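PDB 4B4H: beta-1,4-exocellulase from Thermobifida fusca, which is a family 6 cellobiohydrolase that probably hydrolyses the beta-1,4 linkages of cellulose, here represented by its catalytic domain. Local coordinates for residues V3-E8 / G345-V350; N182-A187 / H220-N225; I204-A209 / K276-D281; D268-L273 / S280-L285. All coordinates share one frame; numbering follows the deposited sequence.

Contacts 1, 2 and 4 are mainly buried, while contact 3 is partly buried and lies farthest from the centre of the chain. Three of the four reach the same barrel sheet. Contact 2 pairs strands 180-185 and 221-224 directly through backbone bonds. Contact 4 lays helix 262-276 against the next strand, 283-287, and contact 1 sets the N-terminal loop on strand 346-350 beyond it. Contact 3 instead joins helix 198-209 to the loop ahead of strand 283-287, through aromatic and aliphatic groups. Contacts 1 and 4 mix polar side-chain grips with apolar packing. Contacts 3 and 4 share Ser-280 and Asp-281, and Asp-281 lies beside Asp-4 of contact 1.

Contact 1: V3-E8 / G345-V350; sequences VDNPFE and GVDAYV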
loop_
_atom_site.group_PDB
_atom_site.type_symbol
_atom_site.label_atom_id
_atom_site.label_comp_id
_atom_site.label_asym_id
_atom_site.label_seq_id
_atom_site.Cartn_x
_atom_site.Cartn_y
_atom_site.Cartn_z
ATOM N N VAL A 3 -3.768 7.121 -21.435
ATOM C CA VAL A 3 -2.362 7.534 -21.461
ATOM C C VAL A 3 -1.420 6.460 -20.895
ATOM O O VAL A 3 -1.802 5.651 -20.038
ATOM C CB VAL A 3 -2.125 8.902 -20.779
ATOM C CG1 VAL A 3 -2.821 10.001 -21.564
ATOM C CG2 VAL A 3 -2.616 8.893 -19.343
ATOM N N ASP A 4 -0.196 6.456 -21.412
ATOM C CA ASP A 4 0.866 5.537 -21.010
ATOM C C ASP A 4 1.157 5.605 -19.508
ATOM O O ASP A 4 1.471 4.597 -18.879
ATOM C CB ASP A 4 2.135 5.883 -21.804
ATOM C CG ASP A 4 3.258 4.874 -21.613
ATOM O OD1 ASP A 4 3.178 3.770 -22.186
ATOM O OD2 ASP A 4 4.250 5.196 -20.914
ATOM N N ASN A 5 1.042 6.799 -18.942
ATOM C CA ASN A 5 1.349 7.039 -17.547
ATOM C C ASN A 5 0.418 8.136 -17.071
ATOM O O ASN A 5 0.560 9.286 -17.466
ATOM C CB ASN A 5 2.806 7.481 -17.397
ATOM C CG ASN A 5 3.216 7.681 -15.950
ATOM O OD1 ASN A 5 2.371 7.718 -15.040
ATOM N ND2 ASN A 5 4.515 7.828 -15.731
ATOM N N PRO A 6 -0.574 7.784 -16.247
ATOM C CA PRO A 6 -1.551 8.818 -15.905
ATOM C C PRO A 6 -0.976 9.971 -15.086
ATOM O O PRO A 6 -1.582 11.035 -15.025
ATOM C CB PRO A 6 -2.611 8.062 -15.091
ATOM C CG PRO A 6 -1.946 6.781 -14.663
ATOM C CD PRO A 6 -0.967 6.455 -15.740
ATOM N N PHE A 7 0.174 9.751 -14.452
ATOM C CA PHE A 7 0.856 10.778 -13.669
ATOM C C PHE A 7 1.687 11.731 -14.530
ATOM O O PHE A 7 2.047 12.825 -14.085
ATOM C CB PHE A 7 1.724 10.113 -12.590
ATOM C CG PHE A 7 0.925 9.344 -11.586
ATOM C CD1 PHE A 7 0.388 9.975 -10.461
ATOM C CD2 PHE A 7 0.691 7.981 -11.770
ATOM C CE1 PHE A 7 -0.361 9.254 -9.534
ATOM C CE2 PHE A 7 -0.067 7.262 -10.852
ATOM C CZ PHE A 7 -0.587 7.898 -9.736
ATOM N N GLU A 8 1.970 11.318 -15.760
ATOM C CA GLU A 8 2.803 12.101 -16.675
ATOM C C GLU A 8 2.040 13.332 -17.195
ATOM O O GLU A 8 0.916 13.207 -17.690
ATOM C CB GLU A 8 3.289 11.213 -17.812
ATOM C CG GLU A 8 4.153 11.903 -18.846
ATOM C CD GLU A 8 4.807 10.917 -19.794
ATOM O OE1 GLU A 8 4.204 9.873 -20.101
ATOM O OE2 GLU A 8 5.931 11.196 -20.245
ATOM N N GLY A 345 10.581 1.611 -15.316
ATOM C CA GLY A 345 9.382 0.802 -15.061
ATOM C C GLY A 345 8.409 1.272 -13.999
ATOM O O GLY A 345 7.368 0.646 -13.811
ATOM N N VAL A 346 8.747 2.365 -13.311
ATOM C CA VAL A 346 7.909 2.976 -12.288
ATOM C C VAL A 346 7.189 4.212 -12.866
ATOM O O VAL A 346 7.832 5.153 -13.332
ATOM C CB VAL A 346 8.737 3.347 -11.035
ATOM C CG1 VAL A 346 7.897 4.058 -9.987
ATOM C CG2 VAL A 346 9.423 2.120 -10.457
ATOM N N ASP A 347 5.859 4.181 -12.905
ATOM C CA ASP A 347 5.042 5.326 -13.327
ATOM C C ASP A 347 5.164 6.514 -12.377
ATOM O O ASP A 347 5.071 7.666 -12.802
ATOM C CB ASP A 347 3.547 4.950 -13.449
ATOM C CG ASP A 347 3.224 4.131 -14.688
ATOM O OD1 ASP A 347 4.044 4.047 -15.620
ATOM O OD2 ASP A 347 2.111 3.554 -14.742
ATOM N N ALA A 348 5.340 6.231 -11.087
ATOM C CA ALA A 348 5.413 7.251 -10.065
ATOM C C ALA A 348 5.706 6.682 -8.692
ATOM O O ALA A 348 5.412 5.513 -8.397
ATOM C CB ALA A 348 4.109 8.020 -10.006
ATOM N N TYR A 349 6.302 7.536 -7.869
ATOM C CA TYR A 349 6.178 7.382 -6.432
ATOM C C TYR A 349 4.952 8.168 -6.002
ATOM O O TYR A 349 4.760 9.302 -6.425
ATOM C CB TYR A 349 7.430 7.873 -5.702
ATOM C CG TYR A 349 8.719 7.140 -6.045
ATOM C CD1 TYR A 349 8.727 5.823 -6.518
ATOM C CD2 TYR A 349 9.954 7.770 -5.851
ATOM C CE1 TYR A 349 9.923 5.174 -6.818
ATOM C CE2 TYR A 349 11.143 7.128 -6.130
ATOM C CZ TYR A 349 11.137 5.846 -6.620
ATOM O OH TYR A 349 12.346 5.247 -6.895
ATOM N N VAL A 350 4.114 7.548 -5.168
ATOM C CA VAL A 350 2.841 8.132 -4.757
ATOM C C VAL A 350 2.697 8.157 -3.229
ATOM O O VAL A 350 3.419 7.464 -2.556
ATOM C CB VAL A 350 1.660 7.397 -5.438
ATOM C CG1 VAL A 350 1.686 7.646 -6.941
ATOM C CG2 VAL A 350 1.677 5.891 -5.186
HETATM O O HOH W 1 1.494 2.422 -17.198
#
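Asp-347 OD2 and Asp-4 O are joined by a water, 2.8 Å from Asp-347 OD2 and 2.7 Å from Asp-4 O. Other acceptors may compete for the protons of this water. Tyr-183 OH is also hydrogen-bonded to Asp-347 OD2, which is therefore gripped twice. The contact sets the N-terminal loop 3-8 against strand 346-350, one of the parallel strands of the distorted family 6 alpha/beta barrel. The backbone of Asp-347 is used as well. Asn-5 ND2 donates to Asp-347 O at 3.0 Å, with an N-H...O angle of 158°, in the carbonyl plane and on a lone pair. The CG of Asn-5 is anti to its backbone N (chi1 -177°), beside the carbonyl carbon. The amide of Asn-5 and the carboxylate of Asp-347 stack with their planes 28° apart, the two side chains sliding past each other in opposite directions. The other end of the amide is also fixed. Asn-5 OD1 accepts from Phe-7 N at 3.1 Å, forming an Asx turn inside the type I turn from Asn-5 to Glu-8. Asp-4 binds calcium in another structure of this protein, although no calcium is bound in this model. Phe-7 is also packed by Leu-285, Val-130 and Thr-76 of three other strands. Ala-348 CB lies over one face of the Phe-7 ring in a CH-pi contact, 4.0 Å from its centroid. Farther out, Val-350 crosses Phe-7 at about a right angle, and Val-350 CG1 touches Phe-7 CZ at 3.6 Å.

Contact 2: N182-A187 / H220-N225; sequences NYIDAA and HGFISN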
loop_
_atom_site.group_PDB
_atom_site.type_symbol
_atom_site.label_atom_id
_atom_site.label_comp_id
_atom_site.label_asym_id
_atom_site.label_seq_id
_atom_site.Cartn_x
_atom_site.Cartn_y
_atom_site.Cartn_z
ATOM N N ASN A 182 -6.294 1.225 -13.452
ATOM C CA ASN A 182 -6.262 0.248 -12.353
ATOM C C ASN A 182 -4.875 -0.232 -12.009
ATOM O O ASN A 182 -4.178 -0.752 -12.863
ATOM C CB ASN A 182 -7.067 -1.000 -12.746
ATOM C CG ASN A 182 -8.569 -0.758 -12.827
ATOM O OD1 ASN A 182 -9.139 0.056 -12.099
ATOM N ND2 ASN A 182 -9.210 -1.459 -13.740
ATOM N N TYR A 183 -4.514 -0.149 -10.733
ATOM C CA TYR A 183 -3.277 -0.755 -10.258
ATOM C C TYR A 183 -3.610 -1.799 -9.208
ATOM O O TYR A 183 -4.229 -1.491 -8.199
ATOM C CB TYR A 183 -2.304 0.300 -9.693
ATOM C CG TYR A 183 -1.786 1.242 -10.736
ATOM C CD1 TYR A 183 -2.615 2.223 -11.297
ATOM C CD2 TYR A 183 -0.470 1.164 -11.159
ATOM C CE1 TYR A 183 -2.144 3.078 -12.289
ATOM C CE2 TYR A 183 0.017 2.016 -12.141
ATOM C CZ TYR A 183 -0.820 2.993 -12.685
ATOM O OH TYR A 183 -0.348 3.849 -13.667
ATOM N N ILE A 184 -3.163 -3.031 -9.442
ATOM C CA ILE A 184 -3.374 -4.103 -8.461
ATOM C C ILE A 184 -2.321 -3.988 -7.368
ATOM O O ILE A 184 -1.132 -3.823 -7.643
ATOM C CB ILE A 184 -3.292 -5.511 -9.091
ATOM C CG1 ILE A 184 -4.442 -5.748 -10.083
ATOM C CG2 ILE A 184 -3.318 -6.574 -7.993
ATOM C CD1 ILE A 184 -4.276 -6.959 -10.971
ATOM N N ASP A 185 -2.752 -4.033 -6.115
ATOM C CA ASP A 185 -1.812 -4.008 -5.026
ATOM C C ASP A 185 -0.940 -5.264 -5.042
ATOM O O ASP A 185 -1.446 -6.373 -5.201
ATOM C CB ASP A 185 -2.505 -3.889 -3.674
ATOM C CG ASP A 185 -1.514 -3.756 -2.559
ATOM O OD1 ASP A 185 -1.052 -2.611 -2.318
ATOM O OD2 ASP A 185 -1.164 -4.798 -1.962
ATOM N N ALA A 186 0.362 -5.081 -4.825
ATOM C CA ALA A 186 1.351 -6.149 -4.973
ATOM C C ALA A 186 2.203 -6.290 -3.711
ATOM O O ALA A 186 3.413 -6.594 -3.767
ATOM C CB ALA A 186 2.232 -5.845 -6.181
ATOM N N ALA A 187 1.550 -6.067 -2.573
ATOM C CA ALA A 187 2.195 -6.194 -1.273
ATOM C C ALA A 187 3.516 -5.406 -1.239
ATOM O O ALA A 187 3.600 -4.260 -1.720
ATOM C CB ALA A 187 2.443 -7.670 -0.951
ATOM N N HIS A 220 -3.504 -1.655 -15.524
ATOM C CA HIS A 220 -2.586 -0.657 -16.029
ATOM C C HIS A 220 -1.250 -0.788 -15.366
ATOM O O HIS A 220 -0.232 -0.316 -15.901
ATOM C CB HIS A 220 -3.145 0.749 -15.819
ATOM C CG HIS A 220 -2.595 1.756 -16.795
ATOM N ND1 HIS A 220 -3.041 1.858 -18.061
ATOM C CD2 HIS A 220 -1.571 2.685 -16.665
ATOM C CE1 HIS A 220 -2.348 2.809 -18.705
ATOM N NE2 HIS A 220 -1.449 3.317 -17.853
ATOM N N GLY A 221 -1.234 -1.435 -14.203
ATOM C CA GLY A 221 -0.008 -1.618 -13.465
ATOM C C GLY A 221 -0.223 -2.205 -12.101
ATOM O O GLY A 221 -1.283 -2.773 -11.827
ATOM N N PHE A 222 0.812 -2.077 -11.283
ATOM C CA PHE A 222 0.833 -2.616 -9.938
ATOM C C PHE A 222 1.396 -1.580 -8.970
ATOM O O PHE A 222 2.186 -0.736 -9.348
ATOM C CB PHE A 222 1.649 -3.916 -9.911
ATOM C CG PHE A 222 1.039 -5.030 -10.728
ATOM C CD1 PHE A 222 1.218 -5.098 -12.109
ATOM C CD2 PHE A 222 0.255 -5.995 -10.111
ATOM C CE1 PHE A 222 0.637 -6.118 -12.860
ATOM C CE2 PHE A 222 -0.328 -7.009 -10.855
ATOM C CZ PHE A 222 -0.140 -7.069 -12.218
ATOM N N ILE A 223 0.967 -1.650 -7.724
ATOM C CA ILE A 223 1.494 -0.791 -6.667
ATOM C C ILE A 223 2.046 -1.606 -5.500
ATOM O O ILE A 223 1.339 -2.487 -4.950
ATOM C CB ILE A 223 0.456 0.254 -6.178
ATOM C CG1 ILE A 223 1.028 1.102 -5.042
ATOM C CG2 ILE A 223 -0.817 -0.432 -5.681
ATOM C CD1 ILE A 223 0.175 2.300 -4.681
ATOM N N SER A 224 3.261 -1.254 -5.094
ATOM C CA SER A 224 3.876 -1.816 -3.892
ATOM C C SER A 224 4.001 -0.826 -2.743
ATOM O O SER A 224 3.970 0.425 -2.938
ATOM C CB SER A 224 5.266 -2.397 -4.187
ATOM O OG SER A 224 6.300 -1.448 -3.955
ATOM N N ASN A 225 4.155 -1.418 -1.553
ATOM C CA ASN A 225 4.441 -0.712 -0.307
ATOM C C ASN A 225 3.259 0.093 0.238
ATOM O O ASN A 225 3.454 0.962 1.084
ATOM C CB ASN A 225 5.658 0.218 -0.480
ATOM C CG ASN A 225 6.430 0.407 0.791
ATOM O OD1 ASN A 225 6.448 -0.467 1.651
ATOM N ND2 ASN A 225 7.096 1.562 0.918
#
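Ile-184 is held by Gly-221 and Ile-223 through both of its backbone polar atoms. Ile-184 N donates to Gly-221 O at 3.0 Å, and Ile-184 O accepts from Ile-223 N at 3.0 Å. The ladder goes on with Ala-186 N to Ile-223 O at 2.8 Å. At the other end, Asn-182 O takes His-220 N at 2.9 Å and, weakly, Gly-221 N. Next come the side chains. Ile-184 and Phe-222 lie side by side and point the same way, with Ile-184 CB 3.7 Å from Phe-222 CD2. On the opposite sheet face, the Tyr-183 ring is spread over the backbone of Gly-221, whose N is above one ring face. Tyr-183 OH reaches the edge of the His-220 ring, 3.4 Å from His-220 CD2, and is hydrogen-bonded to Asp-347. These are neighbouring parallel strands of the family 6 barrel, joined by a beta-alpha-beta crossover that includes helix 198-209. Beyond the paired strands, Asn-225 N donates to Ala-187 O at 2.9 Å. The CG of Asp-185 is anti to the backbone N (chi1 -176°). Asp-185 OD2 accepts from Ala-187 N at 3.1 Å in an Asx turn, while OD1 bonds to Thr-226 OG1. Farther out, Ala-187 lies near Trp-191 and Asn-225 near Asn-228, both predicted substrate-binding residues.

Contact 3: I204-A209 / K276-D281; sequences IFYEAA and KGFRSD
The rings of Tyr-206 and Phe-278 form an offset edge-to-face pair, with the edge of Tyr-206 toward the face of Phe-278. Their planes stand at 84° and their centroids are 5.9 Å apart. The closest side-chain atoms of the pair are Tyr-206 CD1 and Phe-278 CE2, at 3.9 Å. At the edge of the Phe-278 ring, near its plane, is Phe-205 O, 3.7 Å from Phe-278 CZ. Ala-209 CB approaches the same ring obliquely, 3.7 Å from Phe-278 CE1. The tip of Phe-278 therefore meets three residues, Phe-205, Tyr-206 and Ala-209, on one side of helix 198-209. The Tyr-206 ring is also lined by the end of helix 262-276. Lys-276 CG is 3.6 Å from Tyr-206 CB, and Lys-276 CE runs beside Tyr-206 CD2. A bend at chi2 (66°) turns CD of the lysine, and the aliphatic chain then crosses Tyr-206 obliquely. Its NZ ends in a salt bridge to Asp-203. Gly-277, with positive phi, leaves the helix, and its CA rests near Tyr-206 CE1. Past Phe-278 the loop turns polar. Arg-279 NE forms a salt bridge at 3.1 Å with Asp-281 OD1, which accepts through its syn lone pair. Asp-281 is a calcium ligand in another structure of this protein, though no calcium is bound in this model. The loop leads from helix 262-276 into strand 283-287. Phe-278 sits among helix 198-209, Leu-273 of helix 262-276 and Phe-222 of strand 221-224, which it meets edge-to-face.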
loop_
_atom_site.group_PDB
_atom_site.type_symbol
_atom_site.label_atom_id
_atom_site.label_comp_id
_atom_site.label_asym_id
_atom_site.label_seq_id
_atom_site.Cartn_x
_atom_site.Cartn_y
_atom_site.Cartn_z
ATOM N N ILE A 204 -1.090 -15.726 -9.124
ATOM C CA ILE A 204 -2.361 -15.296 -8.547
ATOM C C ILE A 204 -2.822 -13.923 -9.055
ATOM O O ILE A 204 -4.013 -13.711 -9.250
ATOM C CB ILE A 204 -2.402 -15.379 -6.993
ATOM C CG1 ILE A 204 -3.861 -15.456 -6.525
ATOM C CG2 ILE A 204 -1.674 -14.222 -6.319
ATOM C CD1 ILE A 204 -4.059 -15.920 -5.106
ATOM N N PHE A 205 -1.881 -13.011 -9.294
ATOM C CA PHE A 205 -2.243 -11.730 -9.915
ATOM C C PHE A 205 -2.894 -11.962 -11.280
ATOM O O PHE A 205 -3.899 -11.324 -11.628
ATOM C CB PHE A 205 -1.014 -10.828 -10.066
ATOM C CG PHE A 205 -0.387 -10.412 -8.759
ATOM C CD1 PHE A 205 -1.150 -10.298 -7.597
ATOM C CD2 PHE A 205 0.967 -10.096 -8.703
ATOM C CE1 PHE A 205 -0.560 -9.909 -6.404
ATOM C CE2 PHE A 205 1.564 -9.699 -7.514
ATOM C CZ PHE A 205 0.796 -9.606 -6.362
ATOM N N TYR A 206 -2.324 -12.912 -12.020
ATOM C CA TYR A 206 -2.767 -13.241 -13.370
ATOM C C TYR A 206 -4.129 -13.914 -13.319
ATOM O O TYR A 206 -5.016 -13.575 -14.091
ATOM C CB TYR A 206 -1.734 -14.134 -14.069
ATOM C CG TYR A 206 -2.028 -14.384 -15.539
ATOM C CD1 TYR A 206 -1.635 -13.460 -16.527
ATOM C CD2 TYR A 206 -2.702 -15.530 -15.945
ATOM C CE1 TYR A 206 -1.918 -13.681 -17.867
ATOM C CE2 TYR A 206 -2.980 -15.763 -17.284
ATOM C CZ TYR A 206 -2.587 -14.841 -18.235
ATOM O OH TYR A 206 -2.870 -15.082 -19.554
ATOM N N GLU A 207 -4.298 -14.840 -12.380
ATOM C CA GLU A 207 -5.592 -15.478 -12.139
ATOM C C GLU A 207 -6.679 -14.415 -11.933
ATOM O O GLU A 207 -7.711 -14.462 -12.607
ATOM C CB GLU A 207 -5.518 -16.440 -10.945
ATOM C CG GLU A 207 -6.800 -17.219 -10.659
ATOM C CD GLU A 207 -6.699 -18.113 -9.426
ATOM O OE1 GLU A 207 -5.677 -18.057 -8.718
ATOM O OE2 GLU A 207 -7.656 -18.873 -9.160
ATOM N N ALA A 208 -6.420 -13.462 -11.033
ATOM C CA ALA A 208 -7.395 -12.397 -10.687
ATOM C C ALA A 208 -7.752 -11.531 -11.887
ATOM O O ALA A 208 -8.916 -11.220 -12.127
ATOM C CB ALA A 208 -6.865 -11.519 -9.556
ATOM N N ALA A 209 -6.725 -11.132 -12.625
ATOM C CA ALA A 209 -6.887 -10.308 -13.822
ATOM C C ALA A 209 -7.713 -10.970 -14.916
ATOM O O ALA A 209 -8.257 -10.290 -15.781
ATOM C CB ALA A 209 -5.523 -9.948 -14.362
ATOM N N LYS A 276 4.434 -13.581 -17.632
ATOM C CA LYS A 276 3.193 -14.297 -17.334
ATOM C C LYS A 276 2.059 -13.975 -18.315
ATOM O O LYS A 276 1.196 -14.829 -18.585
ATOM C CB LYS A 276 2.764 -13.995 -15.894
ATOM C CG LYS A 276 1.581 -14.803 -15.376
ATOM C CD LYS A 276 1.887 -16.288 -15.244
ATOM C CE LYS A 276 0.633 -17.049 -14.830
ATOM N NZ LYS A 276 0.764 -18.539 -14.885
ATOM N N GLY A 277 2.045 -12.750 -18.843
ATOM C CA GLY A 277 1.054 -12.374 -19.843
ATOM C C GLY A 277 0.338 -11.051 -19.652
ATOM O O GLY A 277 -0.712 -10.832 -20.244
ATOM N N PHE A 278 0.908 -10.173 -18.827
ATOM C CA PHE A 278 0.398 -8.812 -18.671
ATOM C C PHE A 278 0.938 -7.926 -19.798
ATOM O O PHE A 278 1.906 -8.292 -20.478
ATOM C CB PHE A 278 0.776 -8.249 -17.297
ATOM C CG PHE A 278 -0.109 -8.735 -16.185
ATOM C CD1 PHE A 278 -1.286 -8.059 -15.878
ATOM C CD2 PHE A 278 0.219 -9.871 -15.452
ATOM C CE1 PHE A 278 -2.118 -8.497 -14.866
ATOM C CE2 PHE A 278 -0.614 -10.324 -14.436
ATOM C CZ PHE A 278 -1.776 -9.631 -14.138
ATOM N N ARG A 279 0.309 -6.767 -19.988
ATOM C CA ARG A 279 0.677 -5.852 -21.074
ATOM C C ARG A 279 2.107 -5.352 -20.931
ATOM O O ARG A 279 2.551 -5.066 -19.818
ATOM C CB ARG A 279 -0.282 -4.665 -21.105
ATOM C CG ARG A 279 -1.722 -5.026 -21.445
ATOM C CD ARG A 279 -2.537 -3.756 -21.637
ATOM N NE ARG A 279 -1.862 -2.857 -22.572
ATOM C CZ ARG A 279 -2.263 -2.634 -23.819
ATOM N NH1 ARG A 279 -3.353 -3.224 -24.291
ATOM N NH2 ARG A 279 -1.576 -1.811 -24.596
ATOM N N SER A 280 2.805 -5.227 -22.064
ATOM C CA SER A 280 4.228 -4.853 -22.097
ATOM C C SER A 280 4.494 -3.467 -21.510
ATOM O O SER A 280 5.612 -3.171 -21.076
ATOM C CB SER A 280 4.769 -4.912 -23.538
ATOM O OG SER A 280 4.846 -3.606 -24.110
ATOM N N ASP A 281 3.464 -2.626 -21.516
ATOM C CA ASP A 281 3.572 -1.250 -21.053
ATOM C C ASP A 281 3.032 -1.029 -19.629
ATOM O O ASP A 281 2.690 0.097 -19.268
ATOM C CB ASP A 281 2.901 -0.295 -22.050
ATOM C CG ASP A 281 1.420 -0.582 -22.234
ATOM O OD1 ASP A 281 1.040 -1.770 -22.226
ATOM O OD2 ASP A 281 0.641 0.380 -22.388
#

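Contact 4: D268-L273 / S280-L285; sequences DLRQAL and SDIGML
Helix 268-273 and strand 283-285 run at 141° to each other, and their axes come within 9.1 Å, with Arg-270 and Met-284 nearest by CA. This is a helix of the family 6 alpha/beta barrel laid against the strand that follows it. Arg-270 reaches from the helix with CG anti to the backbone N (chi1 -172°), and its chain stays extended as far as NE. Arg-270 CB packs on Met-284 CG at 3.8 Å. The guanidinium then meets the loop just ahead of the strand, with Ile-282 CG1 over one of its faces. NE donates to Ile-282 O, and the modelled 2.5 Å between Arg-270 NE and Ile-282 O is short enough to be doubtful as an exact length. Arg-270 NH2 adds two weak bonds, to Ser-280 O at 2.8 Å and to Ile-282 O at 2.9 Å. Nearer the helix backbone the contact is apolar. The Met-284 chain is bent at chi2 and chi3, and the second bend (chi3 -88°) turns CE to Leu-269, where Met-284 CE lies 3.7 Å from Leu-269 CD2. Ile-282 CD1 touches Leu-273 CB at 4.0 Å. Leu-273 and Met-284 also pack on Phe-222 of strand 221-224. Across this contact the guanidinium meets main-chain oxygens and no carboxylate. Arg-270 NH2 is 6.8 Å from Asp-281 OD1, not in contact; that carboxylate has Arg-279 as its partner. The charge of Arg-270 would probably polarise the carbonyls of Ser-280 and Ile-282.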
loop_
_atom_site.group_PDB
_atom_site.type_symbol
_atom_site.label_atom_id
_atom_site.label_comp_id
_atom_site.label_asym_id
_atom_site.label_seq_id
_atom_site.Cartn_x
_atom_site.Cartn_y
_atom_site.Cartn_z
ATOM N N ASP A 268 11.817 -6.247 -10.859
ATOM C CA ASP A 268 11.783 -7.685 -11.151
ATOM C C ASP A 268 10.354 -8.192 -11.333
ATOM O O ASP A 268 10.077 -8.909 -12.281
ATOM C CB ASP A 268 12.504 -8.482 -10.058
ATOM C CG ASP A 268 14.006 -8.588 -10.304
ATOM O OD1 ASP A 268 14.522 -7.955 -11.252
ATOM O OD2 ASP A 268 14.687 -9.314 -9.558
ATOM N N LEU A 269 9.449 -7.785 -10.443
ATOM C CA LEU A 269 8.048 -8.186 -10.529
ATOM C C LEU A 269 7.441 -7.765 -11.871
ATOM O O LEU A 269 6.737 -8.557 -12.508
ATOM C CB LEU A 269 7.253 -7.623 -9.344
ATOM C CG LEU A 269 5.819 -8.092 -9.092
ATOM C CD1 LEU A 269 5.762 -9.503 -8.520
ATOM C CD2 LEU A 269 5.127 -7.103 -8.168
ATOM N N ARG A 270 7.759 -6.538 -12.309
ATOM C CA ARG A 270 7.245 -5.992 -13.571
ATOM C C ARG A 270 7.580 -6.917 -14.745
ATOM O O ARG A 270 6.712 -7.229 -15.565
ATOM C CB ARG A 270 7.781 -4.580 -13.824
ATOM C CG ARG A 270 7.121 -3.915 -15.015
ATOM C CD ARG A 270 7.816 -2.627 -15.407
ATOM N NE ARG A 270 7.209 -2.094 -16.621
ATOM C CZ ARG A 270 7.542 -2.466 -17.855
ATOM N NH1 ARG A 270 8.495 -3.368 -18.051
ATOM N NH2 ARG A 270 6.921 -1.925 -18.897
ATOM N N GLN A 271 8.832 -7.367 -14.793
ATOM C CA GLN A 271 9.294 -8.316 -15.809
ATOM C C GLN A 271 8.611 -9.679 -15.701
ATOM O O GLN A 271 8.151 -10.221 -16.700
ATOM C CB GLN A 271 10.827 -8.449 -15.798
ATOM C CG GLN A 271 11.582 -7.247 -16.369
ATOM C CD GLN A 271 10.897 -6.612 -17.571
ATOM O OE1 GLN A 271 10.488 -7.297 -18.518
ATOM N NE2 GLN A 271 10.755 -5.294 -17.533
ATOM N N ALA A 272 8.530 -10.211 -14.483
ATOM C CA ALA A 272 7.827 -11.471 -14.238
ATOM C C ALA A 272 6.383 -11.413 -14.728
ATOM O O ALA A 272 5.900 -12.346 -15.371
ATOM C CB ALA A 272 7.880 -11.843 -12.771
ATOM N N LEU A 273 5.708 -10.293 -14.466
ATOM C CA LEU A 273 4.291 -10.169 -14.797
ATOM C C LEU A 273 4.071 -10.106 -16.293
ATOM O O LEU A 273 3.121 -10.687 -16.809
ATOM C CB LEU A 273 3.668 -8.957 -14.103
ATOM C CG LEU A 273 3.572 -9.093 -12.580
ATOM C CD1 LEU A 273 3.623 -7.709 -11.944
ATOM C CD2 LEU A 273 2.343 -9.880 -12.113
ATOM N N SER A 280 2.805 -5.227 -22.064
ATOM C CA SER A 280 4.228 -4.853 -22.097
ATOM C C SER A 280 4.494 -3.467 -21.510
ATOM O O SER A 280 5.612 -3.171 -21.076
ATOM C CB SER A 280 4.769 -4.912 -23.538
ATOM O OG SER A 280 4.846 -3.606 -24.110
ATOM N N ASP A 281 3.464 -2.626 -21.516
ATOM C CA ASP A 281 3.572 -1.250 -21.053
ATOM C C ASP A 281 3.032 -1.029 -19.629
ATOM O O ASP A 281 2.690 0.097 -19.268
ATOM C CB ASP A 281 2.901 -0.295 -22.050
ATOM C CG ASP A 281 1.420 -0.582 -22.234
ATOM O OD1 ASP A 281 1.040 -1.770 -22.226
ATOM O OD2 ASP A 281 0.641 0.380 -22.388
ATOM N N ILE A 282 2.971 -2.078 -18.810
ATOM C CA ILE A 282 2.618 -1.855 -17.398
ATOM C C ILE A 282 3.683 -0.998 -16.709
ATOM O O ILE A 282 4.882 -1.133 -16.972
ATOM C CB ILE A 282 2.277 -3.135 -16.564
ATOM C CG1 ILE A 282 3.361 -4.220 -16.651
ATOM C CG2 ILE A 282 0.899 -3.693 -16.932
ATOM C CD1 ILE A 282 3.156 -5.338 -15.638
ATOM N N GLY A 283 3.223 -0.069 -15.879
ATOM C CA GLY A 283 4.109 0.712 -15.010
ATOM C C GLY A 283 3.844 0.348 -13.561
ATOM O O GLY A 283 2.750 -0.117 -13.206
ATOM N N MET A 284 4.841 0.557 -12.717
ATOM C CA MET A 284 4.712 0.228 -11.296
ATOM C C MET A 284 4.621 1.499 -10.447
ATOM O O MET A 284 5.199 2.513 -10.787
ATOM C CB MET A 284 5.894 -0.633 -10.814
ATOM C CG MET A 284 6.217 -1.857 -11.669
ATOM S SD MET A 284 4.885 -3.071 -11.798
ATOM C CE MET A 284 5.250 -4.061 -10.350
ATOM N N LEU A 285 3.916 1.430 -9.323
ATOM C CA LEU A 285 3.944 2.508 -8.336
ATOM C C LEU A 285 4.579 2.001 -7.048
ATOM O O LEU A 285 4.504 0.807 -6.758
ATOM C CB LEU A 285 2.530 3.021 -8.033
ATOM C CG LEU A 285 1.666 3.518 -9.192
ATOM C CD1 LEU A 285 0.266 3.876 -8.708
ATOM C CD2 LEU A 285 2.346 4.690 -9.911
#